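Transcriptional regulator, putative (Vibrio cholerae O1 biovar eltor str. N16961, PDB 3BJN) probably binds DNA as an IclR-family repressor of allantoin and glyoxylate utilization operons, this chain being its C-terminal, GAF-related domain. Local coordinates at residues L74-A79 / P127-S132; F89-D92 / D96-Q99; I138-P143 / L156-A161. All coordinates share one frame; numbering follows the deposited sequence.

Interaction 1 (L74-A79 / P127-S132)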
ATOM      1  N   LEU A  74       1.860   5.177   6.956  1.00 17.58           N
ATOM      2  CA  LEU A  74       2.077   6.388   7.786  1.00 17.94           C
ATOM      3  C   LEU A  74       0.870   6.681   8.696  1.00 17.67           C
ATOM      4  O   LEU A  74       1.045   7.066   9.865  1.00 19.48           O
ATOM      5  CB  LEU A  74       2.391   7.603   6.921  1.00 18.06           C
ATOM      6  CG  LEU A  74       3.765   7.546   6.245  1.00 18.99           C
ATOM      7  CD1 LEU A  74       3.794   8.612   5.104  1.00 20.89           C
ATOM      8  CD2 LEU A  74       4.890   7.779   7.280  1.00 21.34           C
ATOM      9  N   ALA A  75      -0.341   6.498   8.173  1.00 17.13           N
ATOM     10  CA  ALA A  75      -1.558   6.774   8.967  1.00 17.78           C
ATOM     11  C   ALA A  75      -1.739   5.808  10.145  1.00 18.19           C
ATOM     12  O   ALA A  75      -2.284   6.189  11.195  1.00 19.04           O
ATOM     13  CB  ALA A  75      -2.805   6.751   8.096  1.00 17.06           C
ATOM     14  N   TYR A  76      -1.302   4.564   9.964  1.00 18.00           N
ATOM     15  CA  TYR A  76      -1.590   3.500  10.944  1.00 18.30           C
ATOM     16  C   TYR A  76      -0.454   3.131  11.891  1.00 18.82           C
ATOM     17  O   TYR A  76      -0.701   2.487  12.924  1.00 19.57           O
ATOM     18  CB  TYR A  76      -2.124   2.235  10.253  1.00 17.95           C
ATOM     19  CG  TYR A  76      -3.586   2.318   9.899  1.00 18.33           C
ATOM     20  CD1 TYR A  76      -4.005   2.864   8.695  1.00 17.43           C
ATOM     21  CD2 TYR A  76      -4.561   1.861  10.794  1.00 18.69           C
ATOM     22  CE1 TYR A  76      -5.382   2.942   8.367  1.00 19.12           C
ATOM     23  CE2 TYR A  76      -5.913   1.930  10.483  1.00 20.69           C
ATOM     24  CZ  TYR A  76      -6.318   2.461   9.273  1.00 20.29           C
ATOM     25  OH  TYR A  76      -7.677   2.503   9.011  1.00 21.81           O
HETATM   26  N   MSE A  77       0.779   3.501  11.542  1.00 19.13           N
HETATM   27  CA  MSE A  77       1.904   3.340  12.471  1.00 20.79           C
HETATM   28  C   MSE A  77       1.795   4.349  13.640  1.00 19.97           C
HETATM   29  O   MSE A  77       0.994   5.280  13.589  1.00 19.16           O
HETATM   30  CB  MSE A  77       3.239   3.513  11.734  1.00 20.45           C
HETATM   31  CG  MSE A  77       3.470   4.909  11.254  1.00 21.39           C
HETATM   32 SE   MSE A  77       5.251   5.058  10.431  1.00 27.10          SE
HETATM   33  CE  MSE A  77       5.091   3.643   9.082  1.00 23.20           C
ATOM     34  N   PRO A  78       2.604   4.164  14.704  1.00 20.20           N
ATOM     35  CA  PRO A  78       2.621   5.136  15.799  1.00 20.21           C
ATOM     36  C   PRO A  78       2.978   6.532  15.308  1.00 20.52           C
ATOM     37  O   PRO A  78       3.833   6.688  14.419  1.00 20.63           O
ATOM     38  CB  PRO A  78       3.719   4.594  16.711  1.00 20.15           C
ATOM     39  CG  PRO A  78       3.655   3.103  16.475  1.00 20.34           C
ATOM     40  CD  PRO A  78       3.529   3.048  14.969  1.00 20.60           C
ATOM     41  N   ALA A  79       2.313   7.531  15.878  1.00 20.98           N
ATOM     42  CA  ALA A  79       2.551   8.925  15.505  1.00 20.95           C
ATOM     43  C   ALA A  79       4.021   9.324  15.499  1.00 20.91           C
ATOM     44  O   ALA A  79       4.476   9.984  14.557  1.00 20.67           O
ATOM     45  CB  ALA A  79       1.765   9.849  16.414  1.00 21.63           C
ATOM     46  N   PRO A 127      -4.347  -1.334   5.292  1.00 16.17           N
ATOM     47  CA  PRO A 127      -3.309  -1.781   6.235  1.00 17.00           C
ATOM     48  C   PRO A 127      -3.508  -3.237   6.645  1.00 17.62           C
ATOM     49  O   PRO A 127      -4.652  -3.718   6.737  1.00 18.27           O
ATOM     50  CB  PRO A 127      -3.544  -0.891   7.461  1.00 17.23           C
ATOM     51  CG  PRO A 127      -5.055  -0.619   7.433  1.00 16.97           C
ATOM     52  CD  PRO A 127      -5.402  -0.529   5.976  1.00 16.65           C
ATOM     53  N   VAL A 128      -2.393  -3.912   6.903  1.00 18.77           N
ATOM     54  CA  VAL A 128      -2.428  -5.249   7.502  1.00 19.20           C
ATOM     55  C   VAL A 128      -1.960  -5.050   8.922  1.00 20.15           C
ATOM     56  O   VAL A 128      -0.866  -4.538   9.155  1.00 19.77           O
ATOM     57  CB  VAL A 128      -1.515  -6.226   6.753  1.00 19.42           C
ATOM     58  CG1 VAL A 128      -1.423  -7.555   7.473  1.00 19.52           C
ATOM     59  CG2 VAL A 128      -2.020  -6.430   5.322  1.00 19.05           C
HETATM   60  N   MSE A 129      -2.825  -5.440   9.853  1.00 21.23           N
HETATM   61  CA  MSE A 129      -2.645  -5.208  11.272  1.00 22.65           C
HETATM   62  C   MSE A 129      -2.520  -6.535  12.002  1.00 23.20           C
HETATM   63  O   MSE A 129      -3.226  -7.492  11.667  1.00 22.78           O
HETATM   64  CB  MSE A 129      -3.867  -4.465  11.857  1.00 23.50           C
HETATM   65  CG  MSE A 129      -4.320  -3.219  11.112  1.00 25.62           C
HETATM   66 SE   MSE A 129      -3.031  -1.790  11.412  1.00 34.75          SE
HETATM   67  CE  MSE A 129      -3.197  -1.500  13.354  1.00 29.44           C
ATOM     68  N   LYS A 130      -1.646  -6.573  13.006  1.00 23.93           N
ATOM     69  CA  LYS A 130      -1.627  -7.664  13.983  1.00 25.30           C
ATOM     70  C   LYS A 130      -1.933  -6.990  15.299  1.00 25.12           C
ATOM     71  O   LYS A 130      -1.080  -6.310  15.871  1.00 24.26           O
ATOM     72  CB  LYS A 130      -0.276  -8.381  14.021  1.00 24.97           C
ATOM     73  CG  LYS A 130      -0.227  -9.576  15.010  1.00 27.68           C
ATOM     74  CD  LYS A 130       1.175 -10.162  15.064  1.00 27.59           C
ATOM     75  CE  LYS A 130       1.409 -11.009  16.312  1.00 32.00           C
ATOM     76  NZ  LYS A 130       2.881 -11.139  16.569  1.00 32.90           N
ATOM     77  N   GLY A 131      -3.181  -7.143  15.734  1.00 26.02           N
ATOM     78  CA  GLY A 131      -3.705  -6.390  16.859  1.00 27.19           C
ATOM     79  C   GLY A 131      -3.691  -4.908  16.535  1.00 27.19           C
ATOM     80  O   GLY A 131      -4.199  -4.489  15.494  1.00 27.98           O
ATOM     81  N   SER A 132      -3.098  -4.122  17.430  1.00 27.29           N
ATOM     82  CA  SER A 132      -2.974  -2.683  17.207  1.00 27.66           C
ATOM     83  C   SER A 132      -1.688  -2.292  16.455  1.00 27.20           C
ATOM     84  O   SER A 132      -1.430  -1.102  16.243  1.00 27.70           O
ATOM     85  CB  SER A 132      -3.083  -1.913  18.531  1.00 27.65           C
ATOM     86  OG  SER A 132      -1.987  -2.211  19.378  1.00 29.05           O
TER
HETATM   87  O   HOH W   1       0.538   1.044  14.939  1.00 42.10           O
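Pro-127 lays its ring against one face of the Tyr-76 phenol, and its CG sits almost exactly over the middle of that ring. Pro-127 CG is 3.7 Å from the Tyr-76 ring centroid and only 11° off the ring normal, so its hydrogens meet the pi face in a CH-pi contact. Pro-127 CB follows along the near end of the same ring, 4.0 Å from Tyr-76 CG.

The second touch comes from Met-129, built as selenomethionine. Met-129 SE lies 4.0 Å from Tyr-76 CD2, at an oblique angle to the ring, in a Met-aromatic contact. A bend at chi2 (-72°) brings the selenium back toward its own strand and beside the tyrosine, while chi3 directs only the terminal CE. Pro-127 and Met-129, two residues apart on the strand, thus point their side chains to the same aromatic group.

One water joins the backbones where the segments draw apart: it donates to Tyr-76 O at 2.8 Å and, more distantly, to Ser-132 O at 3.2 Å.

Further out, Ile-105 of helix 96-108 and Leu-134 of strand 133-143 also pack on Tyr-76, and Leu-134 reaches Pro-127 as well. Arg-106 hydrogen-bonds through NH1 to Ala-75 O, tying the last turn of helix 67-76 to helix 96-108. The proline-on-tyrosine contact packs the C-terminal end of helix 67-76 against the end of strand 121-130, near the surface of the domain, a helix-on-sheet contact consistent with the GAF-related fold of IclR C-terminal domains.

Interaction 2 (F89-D92 / D96-Q99)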
ATOM      1  N   PHE A  89      12.053  13.401   5.304  1.00 16.49           N
ATOM      2  CA  PHE A  89      11.792  13.784   3.926  1.00 17.02           C
ATOM      3  C   PHE A  89      11.427  15.263   3.773  1.00 17.61           C
ATOM      4  O   PHE A  89      10.998  15.684   2.693  1.00 19.58           O
ATOM      5  CB  PHE A  89      10.686  12.898   3.363  1.00 18.07           C
ATOM      6  CG  PHE A  89      11.130  11.489   3.109  1.00 15.99           C
ATOM      7  CD1 PHE A  89      12.202  11.219   2.234  1.00 18.81           C
ATOM      8  CD2 PHE A  89      10.500  10.416   3.761  1.00 17.68           C
ATOM      9  CE1 PHE A  89      12.646   9.902   2.010  1.00 19.48           C
ATOM     10  CE2 PHE A  89      10.919   9.085   3.505  1.00 15.84           C
ATOM     11  CZ  PHE A  89      11.997   8.833   2.651  1.00 17.67           C
ATOM     12  N   GLY A  90      11.552  16.041   4.845  1.00 17.13           N
ATOM     13  CA  GLY A  90      11.374  17.496   4.762  1.00 17.95           C
ATOM     14  C   GLY A  90       9.920  17.959   4.790  1.00 17.47           C
ATOM     15  O   GLY A  90       9.609  19.099   4.450  1.00 19.68           O
ATOM     16  N   GLU A  91       9.040  17.080   5.246  1.00 18.90           N
ATOM     17  CA  GLU A  91       7.634  17.394   5.420  1.00 20.31           C
ATOM     18  C   GLU A  91       7.383  17.781   6.861  1.00 21.18           C
ATOM     19  O   GLU A  91       8.093  17.332   7.769  1.00 20.94           O
ATOM     20  CB  GLU A  91       6.765  16.190   5.057  1.00 19.83           C
ATOM     21  CG  GLU A  91       6.859  15.760   3.593  1.00 21.37           C
ATOM     22  CD  GLU A  91       6.259  16.788   2.604  1.00 26.56           C
ATOM     23  OE1 GLU A  91       5.203  17.399   2.897  1.00 26.98           O
ATOM     24  OE2 GLU A  91       6.852  16.965   1.519  1.00 28.90           O
ATOM     25  N   ASP A  92       6.386  18.645   7.053  1.00 22.30           N
ATOM     26  CA  ASP A  92       5.963  19.077   8.379  1.00 23.19           C
ATOM     27  C   ASP A  92       4.708  18.284   8.717  1.00 23.88           C
ATOM     28  O   ASP A  92       3.634  18.575   8.190  1.00 23.00           O
ATOM     29  CB  ASP A  92       5.697  20.589   8.394  1.00 23.65           C
ATOM     30  CG  ASP A  92       5.168  21.098   9.744  1.00 25.02           C
ATOM     31  OD1 ASP A  92       4.936  20.285  10.666  1.00 25.45           O
ATOM     32  OD2 ASP A  92       4.990  22.333   9.881  1.00 26.52           O
ATOM     33  N   ASP A  96      -2.138  20.598   8.236  1.00 29.87           N
ATOM     34  CA  ASP A  96      -3.445  20.045   7.920  1.00 30.82           C
ATOM     35  C   ASP A  96      -3.437  19.122   6.718  1.00 31.16           C
ATOM     36  O   ASP A  96      -4.174  18.139   6.706  1.00 32.05           O
ATOM     37  CB  ASP A  96      -4.469  21.162   7.705  1.00 31.64           C
ATOM     38  CG  ASP A  96      -4.945  21.783   9.006  1.00 33.51           C
ATOM     39  OD1 ASP A  96      -4.150  21.873   9.971  1.00 37.06           O
ATOM     40  OD2 ASP A  96      -6.125  22.205   9.058  1.00 37.43           O
ATOM     41  N   LYS A  97      -2.625  19.411   5.703  1.00 30.95           N
ATOM     42  CA  LYS A  97      -2.621  18.557   4.503  1.00 31.14           C
ATOM     43  C   LYS A  97      -2.177  17.113   4.788  1.00 30.38           C
ATOM     44  O   LYS A  97      -2.616  16.170   4.105  1.00 31.13           O
ATOM     45  CB  LYS A  97      -1.826  19.178   3.349  1.00 31.62           C
ATOM     46  CG  LYS A  97      -0.324  19.182   3.497  1.00 34.00           C
ATOM     47  CD  LYS A  97       0.276  20.036   2.401  1.00 37.59           C
ATOM     48  CE  LYS A  97       1.779  19.867   2.325  1.00 40.03           C
ATOM     49  NZ  LYS A  97       2.335  20.722   1.227  1.00 41.95           N
ATOM     50  N   TRP A  98      -1.326  16.945   5.802  1.00 28.75           N
ATOM     51  CA  TRP A  98      -0.979  15.616   6.298  1.00 27.14           C
ATOM     52  C   TRP A  98      -2.015  15.083   7.296  1.00 26.98           C
ATOM     53  O   TRP A  98      -2.531  13.974   7.135  1.00 26.30           O
ATOM     54  CB  TRP A  98       0.445  15.616   6.901  1.00 27.04           C
ATOM     55  CG  TRP A  98       1.500  15.598   5.841  1.00 25.61           C
ATOM     56  CD1 TRP A  98       2.344  16.620   5.500  1.00 25.21           C
ATOM     57  CD2 TRP A  98       1.774  14.525   4.929  1.00 25.12           C
ATOM     58  NE1 TRP A  98       3.145  16.233   4.451  1.00 24.98           N
ATOM     59  CE2 TRP A  98       2.812  14.959   4.074  1.00 24.96           C
ATOM     60  CE3 TRP A  98       1.256  13.239   4.764  1.00 24.70           C
ATOM     61  CZ2 TRP A  98       3.357  14.140   3.078  1.00 25.55           C
ATOM     62  CZ3 TRP A  98       1.793  12.426   3.772  1.00 26.36           C
ATOM     63  CH2 TRP A  98       2.833  12.880   2.941  1.00 26.12           C
ATOM     64  N   GLN A  99      -2.334  15.874   8.318  1.00 26.20           N
ATOM     65  CA  GLN A  99      -3.225  15.414   9.374  1.00 26.50           C
ATOM     66  C   GLN A  99      -4.623  15.084   8.849  1.00 26.29           C
ATOM     67  O   GLN A  99      -5.193  14.053   9.219  1.00 26.73           O
ATOM     68  CB  GLN A  99      -3.275  16.412  10.538  1.00 26.41           C
ATOM     69  CG  GLN A  99      -1.969  16.405  11.376  1.00 28.62           C
ATOM     70  CD  GLN A  99      -1.563  14.989  11.773  1.00 29.40           C
ATOM     71  OE1 GLN A  99      -2.405  14.193  12.191  1.00 32.95           O
ATOM     72  NE2 GLN A  99      -0.285  14.657  11.607  1.00 29.52           N
TER
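The indole N-H of Trp-98 approaches the carboxylate of Glu-91 on the less common anti side of OE1, 28° out of the carboxylate plane. The bond ties the loop after helix 79-88 to the first turn of helix 96-108. Helix 79-88 ends in a Schellman motif with Gly-90, at positive phi, as its C-prime residue, and the chain then runs through Glu-91 and Asp-92 toward helix 96-108.

From the tryptophan's side the bond is regular: Trp-98 NE1 to Glu-91 OE1 measures 2.8 Å, with an N-H...O angle of 163°, and the acceptor lies in the indole plane at the ring's edge. This bond to Glu-91 OE1 satisfies the indole N-H, although Trp-98 is buried. A bend of the glutamate chain at chi2 turns the carboxylate well away from coplanarity, its plane 68° from that of the ring. Glu-91 CG also packs 3.9 Å from Trp-98 CZ2.

Lys-97 NZ stands 4.7 Å from Glu-91 OE1, too far for an ion pair but near enough that its charge may favour the carboxylate form. The other oxygen, OE2, has a long, weak ion pair with Arg-66. Leu-65 and Leu-86 pack against both Glu-91 and Trp-98. Next to the bonded nitrogen, Trp-98 CD1 meets the backbone oxygen of Asp-92 obliquely, at 3.6 Å from O.

Interaction 3 (I138-P143 / L156-A161)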
ATOM      1  N   ILE A 138      -1.656  -4.116   1.930  1.00 16.81           N
ATOM      2  CA  ILE A 138      -1.957  -4.749   0.631  1.00 17.08           C
ATOM      3  C   ILE A 138      -2.331  -3.643  -0.311  1.00 17.48           C
ATOM      4  O   ILE A 138      -3.071  -2.728   0.074  1.00 16.69           O
ATOM      5  CB  ILE A 138      -3.168  -5.735   0.743  1.00 17.15           C
ATOM      6  CG1 ILE A 138      -2.772  -6.965   1.575  1.00 19.75           C
ATOM      7  CG2 ILE A 138      -3.720  -6.097  -0.680  1.00 18.28           C
ATOM      8  CD1 ILE A 138      -1.784  -7.906   0.881  1.00 23.60           C
ATOM      9  N   SER A 139      -1.844  -3.708  -1.544  1.00 17.87           N
ATOM     10  CA  SER A 139      -2.061  -2.642  -2.504  0.50 17.94           C
ATOM     11  C   SER A 139      -2.368  -3.199  -3.886  1.00 18.77           C
ATOM     12  O   SER A 139      -1.853  -4.261  -4.244  1.00 18.69           O
ATOM     13  CB  SER A 139      -0.807  -1.780  -2.585  0.50 18.41           C
ATOM     14  OG  SER A 139      -0.450  -1.262  -1.306  0.50 16.98           O
ATOM     15  N   VAL A 140      -3.208  -2.485  -4.623  1.00 18.34           N
ATOM     16  CA  VAL A 140      -3.340  -2.687  -6.065  1.00 18.55           C
ATOM     17  C   VAL A 140      -2.766  -1.446  -6.726  1.00 18.54           C
ATOM     18  O   VAL A 140      -3.035  -0.303  -6.295  1.00 18.30           O
ATOM     19  CB  VAL A 140      -4.799  -2.910  -6.474  1.00 18.28           C
ATOM     20  CG1 VAL A 140      -5.041  -2.606  -7.990  1.00 20.45           C
ATOM     21  CG2 VAL A 140      -5.223  -4.354  -6.093  1.00 18.17           C
HETATM   22  N   MSE A 141      -1.942  -1.679  -7.746  1.00 19.50           N
HETATM   23  CA  MSE A 141      -1.340  -0.625  -8.583  1.00 21.45           C
HETATM   24  C   MSE A 141      -1.884  -0.854  -9.977  1.00 20.42           C
HETATM   25  O   MSE A 141      -1.721  -1.948 -10.526  1.00 19.46           O
HETATM   26  CB  MSE A 141       0.187  -0.771  -8.595  1.00 22.69           C
HETATM   27  CG  MSE A 141       0.838  -0.522  -7.252  1.00 29.38           C
HETATM   28 SE   MSE A 141       0.885  -2.196  -6.221  1.00 49.16          SE
HETATM   29  CE  MSE A 141       2.810  -2.484  -6.362  1.00 42.40           C
ATOM     30  N   ALA A 142      -2.551   0.149 -10.550  1.00 18.74           N
ATOM     31  CA  ALA A 142      -3.321  -0.069 -11.752  1.00 18.29           C
ATOM     32  C   ALA A 142      -3.441   1.242 -12.548  1.00 17.62           C
ATOM     33  O   ALA A 142      -3.427   2.327 -11.957  1.00 17.54           O
ATOM     34  CB  ALA A 142      -4.711  -0.585 -11.374  1.00 19.50           C
ATOM     35  N   PRO A 143      -3.547   1.141 -13.890  1.00 17.74           N
ATOM     36  CA  PRO A 143      -3.656   2.344 -14.716  1.00 17.16           C
ATOM     37  C   PRO A 143      -4.906   3.135 -14.313  1.00 17.69           C
ATOM     38  O   PRO A 143      -5.973   2.543 -14.104  1.00 17.89           O
ATOM     39  CB  PRO A 143      -3.817   1.792 -16.152  1.00 17.63           C
ATOM     40  CG  PRO A 143      -4.195   0.356 -15.984  1.00 20.26           C
ATOM     41  CD  PRO A 143      -3.624  -0.105 -14.669  1.00 18.47           C
ATOM     42  N   LEU A 156     -13.057  -2.498  -2.355  1.00 16.30           N
ATOM     43  CA  LEU A 156     -13.644  -3.588  -1.563  1.00 16.48           C
ATOM     44  C   LEU A 156     -12.723  -4.818  -1.552  1.00 16.23           C
ATOM     45  O   LEU A 156     -12.501  -5.424  -0.498  1.00 15.36           O
ATOM     46  CB  LEU A 156     -15.062  -3.925  -2.035  1.00 15.73           C
ATOM     47  CG  LEU A 156     -16.067  -2.814  -1.692  1.00 16.73           C
ATOM     48  CD1 LEU A 156     -17.373  -3.172  -2.372  1.00 18.59           C
ATOM     49  CD2 LEU A 156     -16.276  -2.599  -0.168  1.00 19.09           C
ATOM     50  N   HIS A 157     -12.154  -5.185  -2.706  1.00 16.82           N
ATOM     51  CA  HIS A 157     -11.307  -6.365  -2.745  1.00 16.59           C
ATOM     52  C   HIS A 157      -9.975  -6.169  -1.995  1.00 16.53           C
ATOM     53  O   HIS A 157      -9.457  -7.102  -1.366  1.00 16.46           O
ATOM     54  CB  HIS A 157     -11.038  -6.792  -4.201  1.00 16.57           C
ATOM     55  CG  HIS A 157     -12.195  -7.492  -4.857  1.00 15.62           C
ATOM     56  ND1 HIS A 157     -12.890  -8.527  -4.254  1.00 16.53           N
ATOM     57  CD2 HIS A 157     -12.744  -7.325  -6.084  1.00 17.21           C
ATOM     58  CE1 HIS A 157     -13.839  -8.951  -5.091  1.00 16.38           C
ATOM     59  NE2 HIS A 157     -13.738  -8.267  -6.218  1.00 14.88           N
ATOM     60  N   VAL A 158      -9.459  -4.947  -2.017  1.00 16.11           N
ATOM     61  CA  VAL A 158      -8.220  -4.632  -1.281  1.00 17.37           C
ATOM     62  C   VAL A 158      -8.471  -4.690   0.229  1.00 17.33           C
ATOM     63  O   VAL A 158      -7.705  -5.296   0.978  1.00 17.78           O
ATOM     64  CB  VAL A 158      -7.672  -3.256  -1.749  1.00 16.35           C
ATOM     65  CG1 VAL A 158      -6.639  -2.667  -0.755  1.00 17.78           C
ATOM     66  CG2 VAL A 158      -7.058  -3.398  -3.137  1.00 16.89           C
ATOM     67  N   LEU A 159      -9.578  -4.089   0.676  1.00 16.36           N
ATOM     68  CA  LEU A 159      -9.978  -4.213   2.072  1.00 17.39           C
ATOM     69  C   LEU A 159     -10.136  -5.693   2.470  1.00 17.14           C
ATOM     70  O   LEU A 159      -9.669  -6.125   3.519  1.00 17.59           O
ATOM     71  CB  LEU A 159     -11.275  -3.439   2.299  1.00 17.17           C
ATOM     72  CG  LEU A 159     -11.138  -1.913   2.347  1.00 18.67           C
ATOM     73  CD1 LEU A 159     -12.481  -1.226   2.172  1.00 17.77           C
ATOM     74  CD2 LEU A 159     -10.444  -1.481   3.684  1.00 17.20           C
ATOM     75  N   GLN A 160     -10.797  -6.460   1.609  1.00 16.58           N
ATOM     76  CA  GLN A 160     -11.058  -7.876   1.836  1.00 16.45           C
ATOM     77  C   GLN A 160      -9.743  -8.654   1.977  1.00 17.15           C
ATOM     78  O   GLN A 160      -9.598  -9.482   2.880  1.00 16.64           O
ATOM     79  CB  GLN A 160     -11.873  -8.390   0.630  1.00 16.62           C
ATOM     80  CG  GLN A 160     -12.201  -9.850   0.683  1.00 16.91           C
ATOM     81  CD  GLN A 160     -13.000 -10.286  -0.528  1.00 18.60           C
ATOM     82  OE1 GLN A 160     -12.963  -9.642  -1.587  1.00 18.13           O
ATOM     83  NE2 GLN A 160     -13.697 -11.402  -0.393  1.00 19.42           N
ATOM     84  N   ALA A 161      -8.793  -8.355   1.089  1.00 17.32           N
ATOM     85  CA  ALA A 161      -7.478  -8.995   1.123  1.00 17.39           C
ATOM     86  C   ALA A 161      -6.731  -8.708   2.423  1.00 17.87           C
ATOM     87  O   ALA A 161      -6.235  -9.617   3.069  1.00 17.61           O
ATOM     88  CB  ALA A 161      -6.641  -8.548  -0.095  1.00 18.29           C
TER
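Val-158 and Ala-161, one helical turn apart, are the residues that helix 144-163 presses onto Val-140 and Ile-138 of the strand. One residue before Val-158, His-157 turns its ring away from the strand and is held within the helix: His-157 ND1 donates to Gln-160 OE1 at 2.9 Å, with the amide oxygen in the imidazole plane. The bond fixes the rotation of that ring.

Val-158 divides its two methyls between different targets. Val-158 CG2 meets Val-140 CG2 at 3.6 Å, methyl against methyl, while Val-158 CG1, on the branch anti to the backbone N (chi1 163°), lies 3.7 Å from Ile-138 O. Gln-160 completes the histidine bond and takes a second, weak one from Gln-25 NE2 on helix 12-26. Ala-161 then offers its bare CB, 3.9 Å from Ile-138 CG2. All four side chains in the strand contact are buried and apolar, which is plain core packing.

The local axes of strand and helix pass 8.1 Å apart and run roughly antiparallel, at 152°, because the chain turns back directly from strand 133-143 into the helix. On this face of the sheet helix 12-26 lies alongside, touching Ile-138 through Leu-22 and Ala-161 through Val-18. Ser-139 points away from helix 144-163, and strand 133-143 is paired with strands 29-36 and 121-130 on its two sides.

How the interactions relate
Interaction 2 is nested in sequence within the span closed by interaction 1, and interaction 3 follows both. Interactions 1 and 3 use neighbouring strands of one antiparallel sheet, 121-130 and 133-143; their centres are about 17 Å apart, yet they touch where Val-128 CG2 packs 3.9 Å from Ile-138 CG1. Interaction 2 lies at the loop between helices 79-88 and 96-108, its centre about 18 Å from that of interaction 1 and 25 Å from that of interaction 3, across the middle of the chain. All three lie within one IclR C-terminal domain, each joining a different part of it.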